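PDB 5HHA: PvdO from Pseudomonas aeruginosa, which binds calcium in the periplasm, is linked to chromophore maturation and probably has an oxidase activity like that of formylglycine-generating enzymes. Local coordinates for residues R150-E154 with A155-Y159; Y188-D192 with G193-T197; W254-P257 with P258-R262. One frame throughout, in Å; residues are numbered along the deposited sequence.

Contact 1: R150-E154 with A155-Y159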
loop_
_atom_site.group_PDB
_atom_site.type_symbol
_atom_site.label_atom_id
_atom_site.label_comp_id
_atom_site.label_asym_id
_atom_site.label_seq_id
_atom_site.Cartn_x
_atom_site.Cartn_y
_atom_site.Cartn_z
ATOM N N ARG A 150 1.321 -13.104 0.808
ATOM C CA ARG A 150 0.142 -12.736 1.564
ATOM C C ARG A 150 -0.050 -11.219 1.505
ATOM O O ARG A 150 0.828 -10.510 1.057
ATOM C CB ARG A 150 0.288 -13.175 3.027
ATOM C CG ARG A 150 1.506 -12.600 3.678
ATOM C CD ARG A 150 1.483 -12.811 5.184
ATOM N NE ARG A 150 2.759 -12.469 5.805
ATOM C CZ ARG A 150 3.147 -11.238 6.125
ATOM N NH1 ARG A 150 2.348 -10.201 5.928
ATOM N NH2 ARG A 150 4.323 -11.042 6.698
ATOM N N MET A 151 -1.178 -10.747 2.026
ATOM C CA MET A 151 -1.361 -9.309 2.256
ATOM C C MET A 151 -0.386 -8.792 3.303
ATOM O O MET A 151 -0.017 -9.537 4.230
ATOM C CB MET A 151 -2.773 -9.042 2.770
ATOM C CG MET A 151 -3.858 -9.410 1.779
ATOM S SD MET A 151 -5.507 -8.966 2.373
ATOM C CE MET A 151 -5.502 -7.313 1.831
ATOM N N LEU A 152 -0.056 -7.501 3.227
ATOM C CA LEU A 152 0.582 -6.805 4.335
ATOM C C LEU A 152 -0.412 -6.601 5.468
ATOM O O LEU A 152 -1.605 -6.442 5.255
ATOM C CB LEU A 152 1.038 -5.415 3.883
ATOM C CG LEU A 152 2.368 -5.368 3.163
ATOM C CD1 LEU A 152 2.297 -6.049 1.827
ATOM C CD2 LEU A 152 2.781 -3.937 3.004
ATOM N N SER A 153 0.103 -6.572 6.694
ATOM C CA SER A 153 -0.642 -6.034 7.806
ATOM C C SER A 153 -0.507 -4.506 7.816
ATOM O O SER A 153 0.412 -3.935 7.223
ATOM C CB SER A 153 -0.180 -6.610 9.143
ATOM O OG SER A 153 1.083 -6.071 9.476
ATOM N N GLU A 154 -1.415 -3.857 8.524
ATOM C CA GLU A 154 -1.380 -2.398 8.633
ATOM C C GLU A 154 -0.064 -1.947 9.252
ATOM O O GLU A 154 0.543 -0.962 8.831
ATOM C CB GLU A 154 -2.565 -1.886 9.443
ATOM C CG GLU A 154 -2.700 -0.370 9.371
ATOM C CD GLU A 154 -3.862 0.244 10.115
ATOM O OE1 GLU A 154 -4.565 -0.462 10.859
ATOM O OE2 GLU A 154 -4.081 1.460 9.890
ATOM N N ALA A 155 0.378 -2.668 10.278
ATOM C CA ALA A 155 1.639 -2.326 10.926
ATOM C C ALA A 155 2.826 -2.454 9.974
ATOM O O ALA A 155 3.724 -1.605 9.938
ATOM C CB ALA A 155 1.840 -3.225 12.138
ATOM N N GLU A 156 2.860 -3.529 9.180
ATOM C CA GLU A 156 3.926 -3.701 8.189
ATOM C C GLU A 156 3.930 -2.555 7.192
ATOM O O GLU A 156 4.972 -2.067 6.787
ATOM C CB GLU A 156 3.768 -5.019 7.426
ATOM C CG GLU A 156 4.119 -6.245 8.241
ATOM C CD GLU A 156 3.707 -7.555 7.596
ATOM O OE1 GLU A 156 2.919 -7.561 6.635
ATOM O OE2 GLU A 156 4.185 -8.600 8.096
ATOM N N ARG A 157 2.735 -2.126 6.797
ATOM C CA ARG A 157 2.622 -1.063 5.816
ATOM C C ARG A 157 3.164 0.258 6.393
ATOM O O ARG A 157 3.955 0.954 5.739
ATOM C CB ARG A 157 1.186 -0.948 5.308
ATOM C CG ARG A 157 1.035 -0.380 3.898
ATOM C CD ARG A 157 1.319 1.113 3.789
ATOM N NE ARG A 157 1.070 1.579 2.425
ATOM C CZ ARG A 157 1.225 2.832 2.023
ATOM N NH1 ARG A 157 1.467 3.788 2.903
ATOM N NH2 ARG A 157 1.105 3.123 0.744
ATOM N N GLU A 158 2.764 0.609 7.607
ATOM C CA GLU A 158 3.292 1.856 8.184
ATOM C C GLU A 158 4.803 1.755 8.412
ATOM O O GLU A 158 5.528 2.702 8.181
ATOM C CB GLU A 158 2.574 2.249 9.470
ATOM C CG GLU A 158 3.003 3.662 9.953
ATOM C CD GLU A 158 2.171 4.242 11.082
ATOM O OE1 GLU A 158 0.933 4.169 11.025
ATOM O OE2 GLU A 158 2.805 4.807 12.012
ATOM N N TYR A 159 5.273 0.588 8.846
ATOM C CA TYR A 159 6.710 0.363 9.057
ATOM C C TYR A 159 7.471 0.631 7.768
ATOM O O TYR A 159 8.494 1.296 7.736
ATOM C CB TYR A 159 6.917 -1.070 9.493
ATOM C CG TYR A 159 8.328 -1.519 9.793
ATOM C CD1 TYR A 159 9.062 -0.927 10.819
ATOM C CD2 TYR A 159 8.883 -2.619 9.140
ATOM C CE1 TYR A 159 10.323 -1.402 11.161
ATOM C CE2 TYR A 159 10.154 -3.083 9.463
ATOM C CZ TYR A 159 10.842 -2.480 10.495
ATOM O OH TYR A 159 12.095 -2.918 10.906
#

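Contact 2: Y188-D192 with G193-T197. With CA (calcium ion), chain C.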
loop_
_atom_site.group_PDB
_atom_site.type_symbol
_atom_site.label_atom_id
_atom_site.label_comp_id
_atom_site.label_asym_id
_atom_site.label_seq_id
_atom_site.Cartn_x
_atom_site.Cartn_y
_atom_site.Cartn_z
ATOM N N TYR A 188 -3.111 14.699 -5.580
ATOM C CA TYR A 188 -4.039 15.447 -6.426
ATOM C C TYR A 188 -3.342 16.449 -7.331
ATOM O O TYR A 188 -2.509 17.228 -6.911
ATOM C CB TYR A 188 -5.052 16.214 -5.552
ATOM C CG TYR A 188 -5.897 17.149 -6.372
ATOM C CD1 TYR A 188 -6.895 16.657 -7.193
ATOM C CD2 TYR A 188 -5.649 18.527 -6.389
ATOM C CE1 TYR A 188 -7.632 17.509 -8.003
ATOM C CE2 TYR A 188 -6.393 19.383 -7.194
ATOM C CZ TYR A 188 -7.366 18.866 -7.980
ATOM O OH TYR A 188 -8.089 19.743 -8.772
ATOM N N GLY A 189 -3.728 16.432 -8.591
ATOM C CA GLY A 189 -3.316 17.467 -9.523
ATOM C C GLY A 189 -2.009 17.185 -10.219
ATOM O O GLY A 189 -1.318 16.250 -9.930
ATOM N N ALA A 190 -1.678 18.087 -11.126
ATOM C CA ALA A 190 -0.614 17.878 -12.094
ATOM C C ALA A 190 0.752 18.380 -11.660
ATOM O O ALA A 190 1.723 18.217 -12.431
ATOM C CB ALA A 190 -1.016 18.561 -13.415
ATOM N N SER A 191 0.900 18.955 -10.461
ATOM C CA SER A 191 2.183 19.521 -10.088
ATOM C C SER A 191 3.283 18.473 -9.991
ATOM O O SER A 191 4.460 18.818 -10.063
ATOM C CB SER A 191 2.116 20.324 -8.784
ATOM O OG SER A 191 1.856 19.481 -7.674
ATOM N N ASP A 192 2.901 17.209 -9.788
ATOM C CA ASP A 192 3.821 16.075 -9.746
ATOM C C ASP A 192 4.018 15.360 -11.090
ATOM O O ASP A 192 4.762 14.384 -11.120
ATOM C CB ASP A 192 3.350 15.065 -8.702
ATOM C CG ASP A 192 1.922 14.667 -8.908
ATOM O OD1 ASP A 192 1.515 14.427 -10.075
ATOM O OD2 ASP A 192 1.157 14.626 -7.918
ATOM N N GLY A 193 3.384 15.871 -12.144
ATOM C CA GLY A 193 3.496 15.291 -13.462
ATOM C C GLY A 193 2.341 14.433 -13.928
ATOM O O GLY A 193 2.307 14.070 -15.128
ATOM N N TYR A 194 1.401 14.078 -13.046
ATOM C CA TYR A 194 0.391 13.060 -13.386
ATOM C C TYR A 194 -0.977 13.460 -12.884
ATOM O O TYR A 194 -1.127 13.811 -11.710
ATOM C CB TYR A 194 0.789 11.698 -12.786
ATOM C CG TYR A 194 2.209 11.313 -13.095
ATOM C CD1 TYR A 194 3.245 11.719 -12.292
ATOM C CD2 TYR A 194 2.529 10.577 -14.243
ATOM C CE1 TYR A 194 4.527 11.410 -12.580
ATOM C CE2 TYR A 194 3.821 10.261 -14.534
ATOM C CZ TYR A 194 4.824 10.682 -13.713
ATOM O OH TYR A 194 6.132 10.364 -14.057
ATOM N N ASN A 195 -1.994 13.382 -13.720
ATOM C CA ASN A 195 -3.357 13.590 -13.273
ATOM C C ASN A 195 -3.924 12.374 -12.575
ATOM O O ASN A 195 -4.622 12.523 -11.586
ATOM C CB ASN A 195 -4.291 13.928 -14.430
ATOM C CG ASN A 195 -3.875 15.171 -15.182
ATOM O OD1 ASN A 195 -3.855 15.192 -16.451
ATOM N ND2 ASN A 195 -3.559 16.218 -14.452
ATOM N N PHE A 196 -3.686 11.198 -13.135
ATOM C CA PHE A 196 -4.103 9.942 -12.535
ATOM C C PHE A 196 -2.873 9.252 -11.959
ATOM O O PHE A 196 -1.986 9.928 -11.455
ATOM C CB PHE A 196 -4.877 9.104 -13.558
ATOM C CG PHE A 196 -6.024 9.855 -14.156
ATOM C CD1 PHE A 196 -7.208 9.978 -13.474
ATOM C CD2 PHE A 196 -5.881 10.502 -15.370
ATOM C CE1 PHE A 196 -8.266 10.695 -14.014
ATOM C CE2 PHE A 196 -6.938 11.225 -15.927
ATOM C CZ PHE A 196 -8.115 11.319 -15.248
ATOM N N THR A 197 -2.813 7.920 -11.967
ATOM C CA THR A 197 -1.642 7.239 -11.396
ATOM C C THR A 197 -0.412 7.423 -12.286
ATOM O O THR A 197 -0.525 7.768 -13.487
ATOM C CB THR A 197 -1.910 5.758 -11.158
ATOM O OG1 THR A 197 -2.321 5.179 -12.402
ATOM C CG2 THR A 197 -2.991 5.550 -10.113
HETATM CA CA CA C . -0.772 13.995 -9.387
HETATM O O HOH W 1 -5.565 14.890 -10.209
HETATM O O HOH W 2 -2.929 13.023 -9.519
#

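Contact 3: W254-P257 with P258-R262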
loop_
_atom_site.group_PDB
_atom_site.type_symbol
_atom_site.label_atom_id
_atom_site.label_comp_id
_atom_site.label_asym_id
_atom_site.label_seq_id
_atom_site.Cartn_x
_atom_site.Cartn_y
_atom_site.Cartn_z
ATOM N N TRP A 254 -3.960 9.247 -6.034
ATOM C CA TRP A 254 -3.787 10.283 -7.031
ATOM C C TRP A 254 -4.796 11.410 -6.965
ATOM O O TRP A 254 -4.503 12.510 -7.446
ATOM C CB TRP A 254 -3.834 9.651 -8.426
ATOM C CG TRP A 254 -5.088 8.912 -8.733
ATOM C CD1 TRP A 254 -5.315 7.573 -8.575
ATOM C CD2 TRP A 254 -6.302 9.459 -9.264
ATOM N NE1 TRP A 254 -6.568 7.254 -8.958
ATOM C CE2 TRP A 254 -7.211 8.387 -9.399
ATOM C CE3 TRP A 254 -6.711 10.746 -9.634
ATOM C CZ2 TRP A 254 -8.507 8.558 -9.893
ATOM C CZ3 TRP A 254 -8.003 10.918 -10.136
ATOM C CH2 TRP A 254 -8.890 9.828 -10.251
ATOM N N GLY A 255 -5.991 11.174 -6.461
ATOM C CA GLY A 255 -7.007 12.200 -6.424
ATOM C C GLY A 255 -7.098 12.986 -5.131
ATOM O O GLY A 255 -7.942 13.873 -5.017
ATOM N N GLU A 256 -6.229 12.702 -4.177
ATOM C CA GLU A 256 -6.358 13.217 -2.825
ATOM C C GLU A 256 -5.254 14.193 -2.482
ATOM O O GLU A 256 -4.153 14.143 -3.024
ATOM C CB GLU A 256 -6.268 12.042 -1.853
ATOM C CG GLU A 256 -7.429 11.069 -1.935
ATOM C CD GLU A 256 -8.684 11.562 -1.293
ATOM O OE1 GLU A 256 -8.662 11.893 -0.073
ATOM O OE2 GLU A 256 -9.711 11.559 -2.029
ATOM N N PRO A 257 -5.536 15.100 -1.538
ATOM C CA PRO A 257 -4.520 16.076 -1.138
ATOM C C PRO A 257 -3.419 15.450 -0.268
ATOM O O PRO A 257 -3.671 14.424 0.389
ATOM C CB PRO A 257 -5.342 17.110 -0.372
ATOM C CG PRO A 257 -6.501 16.323 0.192
ATOM C CD PRO A 257 -6.835 15.306 -0.866
ATOM N N PRO A 258 -2.229 16.044 -0.228
ATOM C CA PRO A 258 -1.080 15.425 0.453
ATOM C C PRO A 258 -1.179 15.408 1.977
ATOM O O PRO A 258 -0.435 14.684 2.610
ATOM C CB PRO A 258 0.097 16.265 -0.013
ATOM C CG PRO A 258 -0.506 17.603 -0.379
ATOM C CD PRO A 258 -1.852 17.279 -0.952
ATOM N N ILE A 259 -2.129 16.127 2.562
ATOM C CA ILE A 259 -2.342 16.054 3.997
ATOM C C ILE A 259 -2.718 14.626 4.409
ATOM O O ILE A 259 -2.505 14.233 5.555
ATOM C CB ILE A 259 -3.446 17.087 4.429
ATOM C CG1 ILE A 259 -3.435 17.364 5.923
ATOM C CG2 ILE A 259 -4.789 16.676 3.938
ATOM C CD1 ILE A 259 -2.220 18.090 6.420
ATOM N N PHE A 260 -3.236 13.827 3.469
ATOM C CA PHE A 260 -3.558 12.428 3.758
ATOM C C PHE A 260 -2.460 11.458 3.335
ATOM O O PHE A 260 -2.631 10.249 3.489
ATOM C CB PHE A 260 -4.893 12.052 3.120
ATOM C CG PHE A 260 -6.026 12.927 3.549
ATOM C CD1 PHE A 260 -6.287 13.138 4.884
ATOM C CD2 PHE A 260 -6.846 13.543 2.627
ATOM C CE1 PHE A 260 -7.325 13.962 5.288
ATOM C CE2 PHE A 260 -7.885 14.353 3.028
ATOM C CZ PHE A 260 -8.132 14.556 4.364
ATOM N N SER A 261 -1.315 11.974 2.884
ATOM C CA SER A 261 -0.192 11.148 2.483
ATOM C C SER A 261 0.757 10.824 3.622
ATOM O O SER A 261 1.692 10.028 3.447
ATOM C CB SER A 261 0.607 11.848 1.385
ATOM O OG SER A 261 -0.087 11.816 0.147
ATOM N N ARG A 262 0.507 11.400 4.794
ATOM C CA ARG A 262 1.375 11.208 5.948
ATOM C C ARG A 262 1.462 9.721 6.284
ATOM O O ARG A 262 0.472 8.989 6.141
ATOM C CB ARG A 262 0.775 11.953 7.138
ATOM C CG ARG A 262 0.580 13.447 6.924
ATOM C CD ARG A 262 -0.244 14.130 8.026
ATOM N NE ARG A 262 -1.550 13.506 8.118
ATOM C CZ ARG A 262 -1.936 12.624 9.027
ATOM N NH1 ARG A 262 -1.217 12.390 10.123
ATOM N NH2 ARG A 262 -3.104 12.047 8.901
#

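Contact 1: R150-E154 with A155-Y159
Ser153 and Glu156 form a capping box at the start of helix 154-162, a local, buried contact where the chain leaves strand 149-150. Ser153 is the N-cap. Its OG accepts from Glu156 N at 3.1 Å. In return, Glu156 OE1 accepts from Ser153 N at 3.0 Å, and this N-H comes from above the carboxylate plane. The side chain of Glu156 reaches back over the cap because CG lies beside the backbone N (chi1 -73°) and the chain beyond is extended.

The same carboxylate is held from its far end by Arg150, which approaches from the opposite direction. The grip is end-on, one nitrogen to each oxygen. Arg150 NH1 meets the syn lone pair of Glu156 OE1 at 2.8 Å, almost straight at 171°. Arg150 NH2 reaches Glu156 OE2 at 2.8 Å, in a more bent bond. The guanidinium and carboxylate planes are nearly coplanar, 27° apart. Arg150 NH1 also binds Met151 O at 3.0 Å, which further fixes the guanidinium. Glu156 OE1 thus has two donors, and the nearby arginine would be expected to favour the charged form of the carboxylate.

Leu152 CD2 also lies 4.0 Å from Arg157 CA. The first turn is closed by Arg157 N bonding to Ser153 O and Glu158 N to Glu154 O.

Arg150 has a second salt bridge, to Glu285 of strand 278-285, and Ser153 OG also bonds Gly236 O. Glu154 pairs with Arg250 and Arg266, on strands 247-251 and 266-269. Leu152 packs on strands 77-80 and 278-285, Glu156 touches Phe77, and Ala155 rests on Met52 of strand 42-52, so the helix start is wedged among strands of the mixed sheet.

Contact 2: Y188-D192 with G193-T197
The backbone of 188-197 curls round a calcium ion, with Gly193 N bonded to Ala190 O at 2.9 Å, closing a type I beta turn over 190-193, and two glycines taking positive phi. That N-H lies above the carbonyl plane of Ala190, 60° out of it.

Asp192 is the side chain that joins the two halves. Its CG sits between the backbone N and the carbonyl carbon (chi1 53°), which turns the carboxylate toward the calcium ion. Both oxygens bind the metal, OD1 of Asp192 at 2.4 Å and OD2 at 2.5 Å from the calcium ion. Asp192 OD1 also accepts from Tyr194 N at 3.0 Å, met nearly end-on to its C-O bond. This bond is consistent with holding the chain so that the next ligand, Tyr194 O, also faces the metal. Gly189 O binds from the other half of the loop, 3.0 Å from Tyr194 O; the metal brings these two acceptors together.

Asn186 OD1 and Thr187 O, just upstream, and one water complete the seven ligands. The bound water donates to Asn195 O at 2.7 Å. A second water accepts from Gly189 N and donates to the same carbonyl. Ala190 CB also lies 3.6 Å from Asn195 ND2.

The ligands are all oxygens, and one carboxylate chelates with both of its own. This is hard-ligand chemistry suited to calcium, and it ties an otherwise irregular surface loop into a defined shape.

Contact 3: W254-P257 with P258-R262
Pro257 O is gripped by two donors. Phe260 N reaches it at 3.2 Å, fairly straight at 164° but above the carbonyl plane. Asn252 ND2 bonds it from outside the two segments. Ser261 N then bonds Pro258 O at 2.9 Å, carrying the turn one residue further.

The side chains of Pro257, Ile259 and Phe260 also meet. Pro257 CG lies 3.7 Å from Phe260 CD2, and the proline ring comes at the phenyl ring at a slant. Phe260 is brought back toward it because its CG stands beside the backbone N (chi1 -57°). Ile259 CG2 sits over the centre of one face of the Phe260 ring, 3.7 Å above its plane. The same methyl is 4.1 Å from Pro257 CG, so proline, isoleucine and phenylalanine form a small apolar cluster. Glu256 bends at chi2 and places OE1 3.6 Å from Phe260 CD2, its carboxylate plane 29° from that of the ring.

Arg262 closes the far end. Its NE donates to Ile259 O at 2.8 Å, with the oxygen in the guanidinium plane. Arg262 NH1 and NH2 go on to salt bridges with Glu58 and Glu65. Ser261 OG bonds His214 O and Asn252 ND2, and the serine side chain touches the calcium ligand Thr187.

Two successive prolines lead into the turn. Neither has an N-H to give, and Pro258 stands at the first position, where none is needed. The arrangement is a short 3-10 segment with proline in its first position, in the loop between strands 247-251 and 266-269, beside the calcium site.

Contact 1 is buried, with its centre about 8 Å from the centre of the chain. Contacts 2 and 3 lie at the surface, about 18 Å and 13 Å from it, centre to centre. Contact 1 relies on charged groups paired inside the fold and on a regular helix start. Contact 2 has no regular helix or strand and is organised by a metal. Contact 3 depends on a short 3-10 turn and apolar packing. Contacts 2 and 3 touch: Tyr188 N is 2.8 Å from Glu256 O, a probable hydrogen bond, and Trp254 packs edge-to-face on Phe196. Contact 1 touches neither, but Arg250, on the strand leading to contact 3, forms salt bridges with its Glu154 and Glu158.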